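Local coordinates for protein gingipain R (Porphyromonas gingivalis, PDB 1CVR) that cleaves peptide bonds on the carboxyl side of arginine as a cysteine proteinase with a caspase-like fold, at residues N194-D197 / A198-G202; L230-S233 / N234-F238; C373-N376 / G377-A380. All coordinates share one frame; numbering follows the deposited sequence.

Contact 1: N194-D197 / A198-G202; sequences NIID and AFNGG
I195 and F199 lie side by side one turn apart on helix 192-201, and the methyl CG2 of I195 rests 3.8 Å from F199 CD1. That methyl is set anti to its own backbone N (CG1 takes the place beside the N, chi1 -58°), which carries it along the helix toward the ring. The carbonyl O of I195 meets the same ring at its edge, near the ring plane, 3.5 Å from CD1. I196 and N200 repeat the pairing on another side of the helix: I196 CG2 comes within 3.4 Å of N200 ND2, an apolar methyl against an amide nitrogen. A water bridges D197 and N200, donating to D197 OD1 at 2.9 Å and accepting from N200 ND2 at 3.2 Å.

Helical backbone bonds hold these side chains in step. F199 N reaches I195 O at 3.1 Å, almost straight at 176°, and N200 N reaches I196 O at 2.9 Å. The bond from G201 N to D197 O is weak, and G202, whose N turns to F199 O, leaves the helix with positive phi.

Further out, D197 OD2 forms a salt bridge with K193, N194 OD1 takes the backbone N-H of T191, and N200 OD1 probably accepts from T231 N. I195 and A198 turn to strand 144-149, packing on I148 and L146, while I196 leans on F222 and Q229; the helix thus lies against the mixed sheet on the path into strand 205-209.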
ATOM      1  N   ASN A 194      18.217 -17.327   7.229  1.00 16.74           N
ATOM      2  CA  ASN A 194      17.423 -17.713   6.062  1.00 17.65           C
ATOM      3  C   ASN A 194      16.577 -16.550   5.561  1.00 17.83           C
ATOM      4  O   ASN A 194      16.407 -16.370   4.353  1.00 16.83           O
ATOM      5  CB  ASN A 194      16.494 -18.886   6.389  1.00 18.57           C
ATOM      6  CG  ASN A 194      17.250 -20.176   6.733  1.00 21.76           C
ATOM      7  OD1 ASN A 194      16.774 -20.975   7.531  1.00 22.71           O
ATOM      8  ND2 ASN A 194      18.407 -20.389   6.114  1.00 21.41           N
ATOM      9  N   ILE A 195      16.043 -15.770   6.495  1.00 15.40           N
ATOM     10  CA  ILE A 195      15.211 -14.639   6.134  1.00 14.89           C
ATOM     11  C   ILE A 195      16.061 -13.501   5.620  1.00 13.32           C
ATOM     12  O   ILE A 195      15.737 -12.902   4.608  1.00 13.07           O
ATOM     13  CB  ILE A 195      14.390 -14.126   7.332  1.00 15.21           C
ATOM     14  CG1 ILE A 195      13.521 -15.255   7.887  1.00 14.55           C
ATOM     15  CG2 ILE A 195      13.562 -12.915   6.901  1.00 12.12           C
ATOM     16  CD1 ILE A 195      12.631 -15.935   6.862  1.00 14.57           C
ATOM     17  N   ILE A 196      17.144 -13.200   6.331  1.00 13.65           N
ATOM     18  CA  ILE A 196      18.044 -12.127   5.922  1.00 15.71           C
ATOM     19  C   ILE A 196      18.558 -12.378   4.501  1.00 16.38           C
ATOM     20  O   ILE A 196      18.535 -11.469   3.661  1.00 16.72           O
ATOM     21  CB  ILE A 196      19.234 -11.995   6.919  1.00 15.64           C
ATOM     22  CG1 ILE A 196      18.695 -11.613   8.306  1.00 14.89           C
ATOM     23  CG2 ILE A 196      20.258 -10.960   6.394  1.00 14.54           C
ATOM     24  CD1 ILE A 196      19.742 -11.672   9.441  1.00 15.65           C
ATOM     25  N   ASP A 197      18.990 -13.612   4.228  1.00 15.86           N
ATOM     26  CA  ASP A 197      19.489 -13.979   2.896  1.00 16.46           C
ATOM     27  C   ASP A 197      18.439 -13.820   1.803  1.00 16.25           C
ATOM     28  O   ASP A 197      18.754 -13.407   0.683  1.00 15.31           O
ATOM     29  CB  ASP A 197      19.998 -15.432   2.862  1.00 15.31           C
ATOM     30  CG  ASP A 197      21.269 -15.636   3.680  1.00 16.64           C
ATOM     31  OD1 ASP A 197      21.950 -14.641   4.002  1.00 15.59           O
ATOM     32  OD2 ASP A 197      21.600 -16.801   3.982  1.00 20.48           O
ATOM     33  N   ALA A 198      17.192 -14.158   2.118  1.00 17.50           N
ATOM     34  CA  ALA A 198      16.106 -14.055   1.138  1.00 16.81           C
ATOM     35  C   ALA A 198      15.867 -12.588   0.765  1.00 16.70           C
ATOM     36  O   ALA A 198      15.810 -12.242  -0.415  1.00 16.59           O
ATOM     37  CB  ALA A 198      14.826 -14.689   1.699  1.00 18.15           C
ATOM     38  N   PHE A 199      15.708 -11.733   1.772  1.00 14.97           N
ATOM     39  CA  PHE A 199      15.538 -10.309   1.522  1.00 15.16           C
ATOM     40  C   PHE A 199      16.727  -9.751   0.727  1.00 16.56           C
ATOM     41  O   PHE A 199      16.553  -9.055  -0.269  1.00 16.44           O
ATOM     42  CB  PHE A 199      15.460  -9.520   2.832  1.00 13.40           C
ATOM     43  CG  PHE A 199      14.067  -9.354   3.385  1.00 16.36           C
ATOM     44  CD1 PHE A 199      13.438 -10.377   4.091  1.00 17.93           C
ATOM     45  CD2 PHE A 199      13.393  -8.145   3.219  1.00 15.08           C
ATOM     46  CE1 PHE A 199      12.154 -10.193   4.632  1.00 18.08           C
ATOM     47  CE2 PHE A 199      12.116  -7.952   3.753  1.00 17.19           C
ATOM     48  CZ  PHE A 199      11.499  -8.971   4.457  1.00 16.83           C
ATOM     49  N   ASN A 200      17.943 -10.052   1.170  1.00 16.49           N
ATOM     50  CA  ASN A 200      19.116  -9.509   0.496  1.00 17.93           C
ATOM     51  C   ASN A 200      19.321 -10.018  -0.919  1.00 18.93           C
ATOM     52  O   ASN A 200      19.996  -9.366  -1.724  1.00 17.92           O
ATOM     53  CB  ASN A 200      20.368  -9.730   1.347  1.00 16.53           C
ATOM     54  CG  ASN A 200      20.326  -8.923   2.626  1.00 19.17           C
ATOM     55  OD1 ASN A 200      19.528  -7.988   2.742  1.00 19.78           O
ATOM     56  ND2 ASN A 200      21.180  -9.255   3.579  1.00 17.50           N
ATOM     57  N   GLY A 201      18.708 -11.156  -1.225  1.00 17.36           N
ATOM     58  CA  GLY A 201      18.825 -11.724  -2.554  1.00 18.72           C
ATOM     59  C   GLY A 201      17.887 -11.051  -3.541  1.00 19.40           C
ATOM     60  O   GLY A 201      18.144 -11.072  -4.742  1.00 19.30           O
ATOM     61  N   GLY A 202      16.796 -10.466  -3.036  1.00 17.65           N
ATOM     62  CA  GLY A 202      15.836  -9.799  -3.895  1.00 14.41           C
ATOM     63  C   GLY A 202      14.483 -10.490  -4.001  1.00 15.89           C
ATOM     64  O   GLY A 202      14.368 -11.547  -4.618  1.00 15.30           O
TER
HETATM   65  O   HOH W   1      22.623 -12.007   3.035  1.00 34.33           O

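Contact 2: L230-S233 / N234-F238; sequences LTNS and NQLPF
N232 turns its side-chain amide to the carbonyl O of Q235, at the far end of the turn it begins. CB lies 3.5 Å and CG 3.6 Å from Q235 O. Chi1 of 64° places CG between the backbone N and the carbonyl carbon, which swings the amide toward the returning chain. At the tip, ND2 donates to Q235 O at 2.9 Å; the bond is bent (144°), with the donor above the carbonyl plane and the acceptor tilted from the amide plane. ND2 also passes 3.6 Å from L236 CD2, the two side chains crossing at about a right angle, and 3.9 Å from P237 CD. OD1 accepts from the backbone N of G271, so both ends of the amide are held and its rotation is fixed.

The main chain adds a second link, Q235 N to N232 O at 3.0 Å, and L236 CD2 lies against that oxygen. N232 and P237 pack on F199 of helix 192-201, and L236 meets R127 of helix 118-133. The backbone bond closes a type II beta turn from N232 to Q235, overlapped by an inverse gamma turn centred on N232, in the loop leading to strand 238-242 of the caspase-like domain.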
ATOM      1  N   LEU A 230      19.708  -6.030   6.968  1.00 16.85           N
ATOM      2  CA  LEU A 230      19.158  -6.002   5.612  1.00 17.25           C
ATOM      3  C   LEU A 230      19.861  -4.972   4.738  1.00 17.03           C
ATOM      4  O   LEU A 230      20.134  -3.845   5.163  1.00 17.55           O
ATOM      5  CB  LEU A 230      17.645  -5.686   5.636  1.00 15.14           C
ATOM      6  CG  LEU A 230      16.759  -6.572   6.524  1.00 16.27           C
ATOM      7  CD1 LEU A 230      15.288  -6.110   6.424  1.00 18.58           C
ATOM      8  CD2 LEU A 230      16.899  -8.012   6.101  1.00 13.47           C
ATOM      9  N   THR A 231      20.137  -5.360   3.501  1.00 17.28           N
ATOM     10  CA  THR A 231      20.794  -4.467   2.565  1.00 17.73           C
ATOM     11  C   THR A 231      20.052  -4.468   1.226  1.00 17.67           C
ATOM     12  O   THR A 231      20.654  -4.242   0.171  1.00 17.69           O
ATOM     13  CB  THR A 231      22.249  -4.907   2.341  1.00 17.05           C
ATOM     14  OG1 THR A 231      22.264  -6.225   1.795  1.00 16.97           O
ATOM     15  CG2 THR A 231      23.002  -4.925   3.666  1.00 19.98           C
ATOM     16  N   ASN A 232      18.745  -4.714   1.271  1.00 16.16           N
ATOM     17  CA  ASN A 232      17.944  -4.746   0.053  1.00 14.73           C
ATOM     18  C   ASN A 232      17.545  -3.314  -0.346  1.00 15.64           C
ATOM     19  O   ASN A 232      16.369  -2.958  -0.387  1.00 14.60           O
ATOM     20  CB  ASN A 232      16.716  -5.667   0.257  1.00 13.22           C
ATOM     21  CG  ASN A 232      15.757  -5.165   1.323  1.00 14.79           C
ATOM     22  OD1 ASN A 232      16.174  -4.727   2.403  1.00 13.51           O
ATOM     23  ND2 ASN A 232      14.452  -5.258   1.038  1.00 13.26           N
ATOM     24  N   SER A 233      18.563  -2.503  -0.636  1.00 15.40           N
ATOM     25  CA  SER A 233      18.400  -1.098  -1.005  1.00 16.68           C
ATOM     26  C   SER A 233      17.420  -0.889  -2.137  1.00 15.93           C
ATOM     27  O   SER A 233      17.709  -1.243  -3.263  1.00 16.39           O
ATOM     28  CB  SER A 233      19.755  -0.510  -1.397  1.00 18.21           C
ATOM     29  OG  SER A 233      20.632  -0.536  -0.285  1.00 22.27           O
ATOM     30  N   ASN A 234      16.276  -0.287  -1.832  1.00 14.91           N
ATOM     31  CA  ASN A 234      15.233  -0.053  -2.830  1.00 17.25           C
ATOM     32  C   ASN A 234      14.820  -1.291  -3.646  1.00 16.45           C
ATOM     33  O   ASN A 234      14.430  -1.180  -4.808  1.00 16.50           O
ATOM     34  CB  ASN A 234      15.594   1.115  -3.777  1.00 16.66           C
ATOM     35  CG  ASN A 234      15.213   2.470  -3.194  1.00 19.90           C
ATOM     36  OD1 ASN A 234      14.135   2.620  -2.610  1.00 18.76           O
ATOM     37  ND2 ASN A 234      16.074   3.465  -3.368  1.00 18.91           N
ATOM     38  N   GLN A 235      14.926  -2.467  -3.026  1.00 15.21           N
ATOM     39  CA  GLN A 235      14.476  -3.720  -3.628  1.00 14.12           C
ATOM     40  C   GLN A 235      13.554  -4.216  -2.502  1.00 14.87           C
ATOM     41  O   GLN A 235      13.871  -5.149  -1.758  1.00 13.78           O
ATOM     42  CB  GLN A 235      15.653  -4.660  -3.871  1.00 16.99           C
ATOM     43  CG  GLN A 235      16.662  -4.079  -4.860  1.00 21.96           C
ATOM     44  CD  GLN A 235      17.697  -5.085  -5.331  1.00 25.04           C
ATOM     45  OE1 GLN A 235      18.490  -4.794  -6.225  1.00 28.30           O
ATOM     46  NE2 GLN A 235      17.694  -6.266  -4.742  1.00 25.54           N
ATOM     47  N   LEU A 236      12.405  -3.555  -2.397  1.00 14.34           N
ATOM     48  CA  LEU A 236      11.453  -3.787  -1.306  1.00 15.19           C
ATOM     49  C   LEU A 236      10.165  -4.544  -1.577  1.00 13.45           C
ATOM     50  O   LEU A 236       9.388  -4.180  -2.457  1.00 14.37           O
ATOM     51  CB  LEU A 236      11.060  -2.435  -0.705  1.00 13.03           C
ATOM     52  CG  LEU A 236      12.173  -1.425  -0.420  1.00 16.92           C
ATOM     53  CD1 LEU A 236      11.554  -0.103   0.033  1.00 17.75           C
ATOM     54  CD2 LEU A 236      13.117  -1.971   0.638  1.00 15.84           C
ATOM     55  N   PRO A 237       9.923  -5.618  -0.818  1.00 11.81           N
ATOM     56  CA  PRO A 237       8.692  -6.384  -1.005  1.00 10.37           C
ATOM     57  C   PRO A 237       7.581  -5.794  -0.126  1.00 11.96           C
ATOM     58  O   PRO A 237       7.844  -4.959   0.743  1.00 10.79           O
ATOM     59  CB  PRO A 237       9.086  -7.771  -0.504  1.00 11.25           C
ATOM     60  CG  PRO A 237       9.895  -7.401   0.737  1.00 12.63           C
ATOM     61  CD  PRO A 237      10.805  -6.270   0.175  1.00 10.05           C
ATOM     62  N   PHE A 238       6.336  -6.177  -0.392  1.00 10.44           N
ATOM     63  CA  PHE A 238       5.259  -5.788   0.509  1.00 10.89           C
ATOM     64  C   PHE A 238       4.890  -7.116   1.151  1.00 10.06           C
ATOM     65  O   PHE A 238       5.191  -8.172   0.601  1.00 10.55           O
ATOM     66  CB  PHE A 238       4.088  -5.065  -0.194  1.00  9.76           C
ATOM     67  CG  PHE A 238       3.612  -5.702  -1.473  1.00 11.55           C
ATOM     68  CD1 PHE A 238       2.651  -6.709  -1.459  1.00 11.02           C
ATOM     69  CD2 PHE A 238       4.113  -5.260  -2.705  1.00 10.90           C
ATOM     70  CE1 PHE A 238       2.189  -7.274  -2.656  1.00 13.77           C
ATOM     71  CE2 PHE A 238       3.657  -5.822  -3.913  1.00 12.06           C
ATOM     72  CZ  PHE A 238       2.693  -6.831  -3.882  1.00 15.70           C
TER

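Contact 3: C373-N376 / G377-A380; sequences CDYN and GAIA
A type II beta turn from Y375 to A378 leads the chain into strand 379-384 of the C-terminal Ig-like domain. The backbone bond that closes it, A378 N to Y375 O, is long and weak at 3.4 Å; side chains also pack inside the bend. A378 CB touches Y375 O at 3.5 Å, Y375 CD2 at 3.9 Å and C373 SG at 4.1 Å, the last two in directions about at right angles. The tyrosine ring reaches the methyl because its CG stands anti to the backbone N (chi1 -179°), which brings the CD2 side near A378, the ring oblique to the backbone there.

G377 takes the third position of the turn with phi 110°, a backbone shape that suits glycine. At the outer corner, N376 OD1 accepts from the backbone N of G397, tying the bend to the neighbouring loop. Y375 also packs on Y420 and K422, and A378 on V417 of strand 412-418, which runs antiparallel beside strand 379-384. C373, at the end of strand 368-373, turns its sulfur back into the bend: SG receives a weak bond from the N-H of Y375, with Y375 N 3.7 Å from C373 SG.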
ATOM      1  N   CYS A 373      -0.848   6.038 -26.441  1.00 28.74           N
ATOM      2  CA  CYS A 373      -0.133   5.072 -25.601  1.00 28.36           C
ATOM      3  C   CYS A 373      -0.504   3.646 -26.002  1.00 28.00           C
ATOM      4  O   CYS A 373      -1.681   3.314 -26.120  1.00 28.13           O
ATOM      5  CB  CYS A 373      -0.458   5.305 -24.116  1.00 28.11           C
ATOM      6  SG  CYS A 373       0.515   4.283 -22.958  1.00 27.82           S
ATOM      7  N   ASP A 374       0.499   2.798 -26.202  1.00 29.55           N
ATOM      8  CA  ASP A 374       0.231   1.421 -26.610  1.00 31.17           C
ATOM      9  C   ASP A 374      -0.192   0.494 -25.477  1.00 31.86           C
ATOM     10  O   ASP A 374      -0.184  -0.726 -25.642  1.00 33.28           O
ATOM     11  CB  ASP A 374       1.449   0.846 -27.345  1.00 32.44           C
ATOM     12  CG  ASP A 374       2.633   0.588 -26.425  1.00 34.48           C
ATOM     13  OD1 ASP A 374       2.795   1.315 -25.422  1.00 32.33           O
ATOM     14  OD2 ASP A 374       3.418  -0.338 -26.729  1.00 35.83           O
ATOM     15  N   TYR A 375      -0.568   1.065 -24.334  1.00 30.72           N
ATOM     16  CA  TYR A 375      -1.025   0.270 -23.190  1.00 29.10           C
ATOM     17  C   TYR A 375      -2.336   0.822 -22.655  1.00 29.11           C
ATOM     18  O   TYR A 375      -2.340   1.838 -21.957  1.00 29.37           O
ATOM     19  CB  TYR A 375      -0.006   0.294 -22.043  1.00 30.32           C
ATOM     20  CG  TYR A 375      -0.444  -0.550 -20.855  1.00 29.03           C
ATOM     21  CD1 TYR A 375      -0.601  -1.929 -20.984  1.00 29.47           C
ATOM     22  CD2 TYR A 375      -0.734   0.035 -19.619  1.00 29.15           C
ATOM     23  CE1 TYR A 375      -1.037  -2.716 -19.912  1.00 31.61           C
ATOM     24  CE2 TYR A 375      -1.173  -0.739 -18.538  1.00 30.43           C
ATOM     25  CZ  TYR A 375      -1.322  -2.116 -18.695  1.00 31.43           C
ATOM     26  OH  TYR A 375      -1.752  -2.898 -17.644  1.00 31.88           O
ATOM     27  N   ASN A 376      -3.447   0.159 -22.957  1.00 27.96           N
ATOM     28  CA  ASN A 376      -4.734   0.638 -22.473  1.00 27.63           C
ATOM     29  C   ASN A 376      -4.841   0.428 -20.975  1.00 27.31           C
ATOM     30  O   ASN A 376      -4.495  -0.633 -20.467  1.00 26.79           O
ATOM     31  CB  ASN A 376      -5.882  -0.073 -23.196  1.00 28.96           C
ATOM     32  CG  ASN A 376      -5.897   0.223 -24.687  1.00 29.52           C
ATOM     33  OD1 ASN A 376      -5.715   1.365 -25.100  1.00 29.73           O
ATOM     34  ND2 ASN A 376      -6.134  -0.802 -25.498  1.00 32.63           N
ATOM     35  N   GLY A 377      -5.305   1.451 -20.269  1.00 26.32           N
ATOM     36  CA  GLY A 377      -5.428   1.349 -18.826  1.00 25.25           C
ATOM     37  C   GLY A 377      -4.411   2.226 -18.113  1.00 23.87           C
ATOM     38  O   GLY A 377      -4.478   2.415 -16.892  1.00 22.20           O
ATOM     39  N   ALA A 378      -3.449   2.742 -18.869  1.00 21.84           N
ATOM     40  CA  ALA A 378      -2.431   3.612 -18.293  1.00 21.65           C
ATOM     41  C   ALA A 378      -3.103   4.905 -17.851  1.00 22.07           C
ATOM     42  O   ALA A 378      -4.161   5.278 -18.361  1.00 21.34           O
ATOM     43  CB  ALA A 378      -1.346   3.920 -19.323  1.00 20.79           C
ATOM     44  N   ILE A 379      -2.493   5.586 -16.894  1.00 21.19           N
ATOM     45  CA  ILE A 379      -3.051   6.835 -16.413  1.00 21.55           C
ATOM     46  C   ILE A 379      -2.088   7.911 -16.869  1.00 20.47           C
ATOM     47  O   ILE A 379      -0.904   7.859 -16.527  1.00 19.22           O
ATOM     48  CB  ILE A 379      -3.143   6.855 -14.874  1.00 22.65           C
ATOM     49  CG1 ILE A 379      -3.906   5.636 -14.397  1.00 23.96           C
ATOM     50  CG2 ILE A 379      -3.859   8.117 -14.405  1.00 22.91           C
ATOM     51  CD1 ILE A 379      -5.323   5.602 -14.880  1.00 30.96           C
ATOM     52  N   ALA A 380      -2.600   8.863 -17.656  1.00 19.13           N
ATOM     53  CA  ALA A 380      -1.815   9.981 -18.179  1.00 17.60           C
ATOM     54  C   ALA A 380      -2.217  11.266 -17.457  1.00 17.91           C
ATOM     55  O   ALA A 380      -3.401  11.631 -17.409  1.00 16.49           O
ATOM     56  CB  ALA A 380      -2.041  10.119 -19.705  1.00 18.86           C
TER

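All three contacts are local, and they follow one another along the chain without nesting or crossing. Contact 1 bridges successive turns of helix 192-201, just before strand 205-209. Contact 2 closes a turn in the loop after that strand and delivers the chain to strand 238-242, the next strand of the same mixed sheet. These two touch, their centres 9 Å apart, where the end of the helix meets the start of the later loop. Contact 3 lies in the Ig-like domain, between strands 368-373 and 379-384, its nearest atoms about 15 Å from contact 2 and about 22 Å from contact 1.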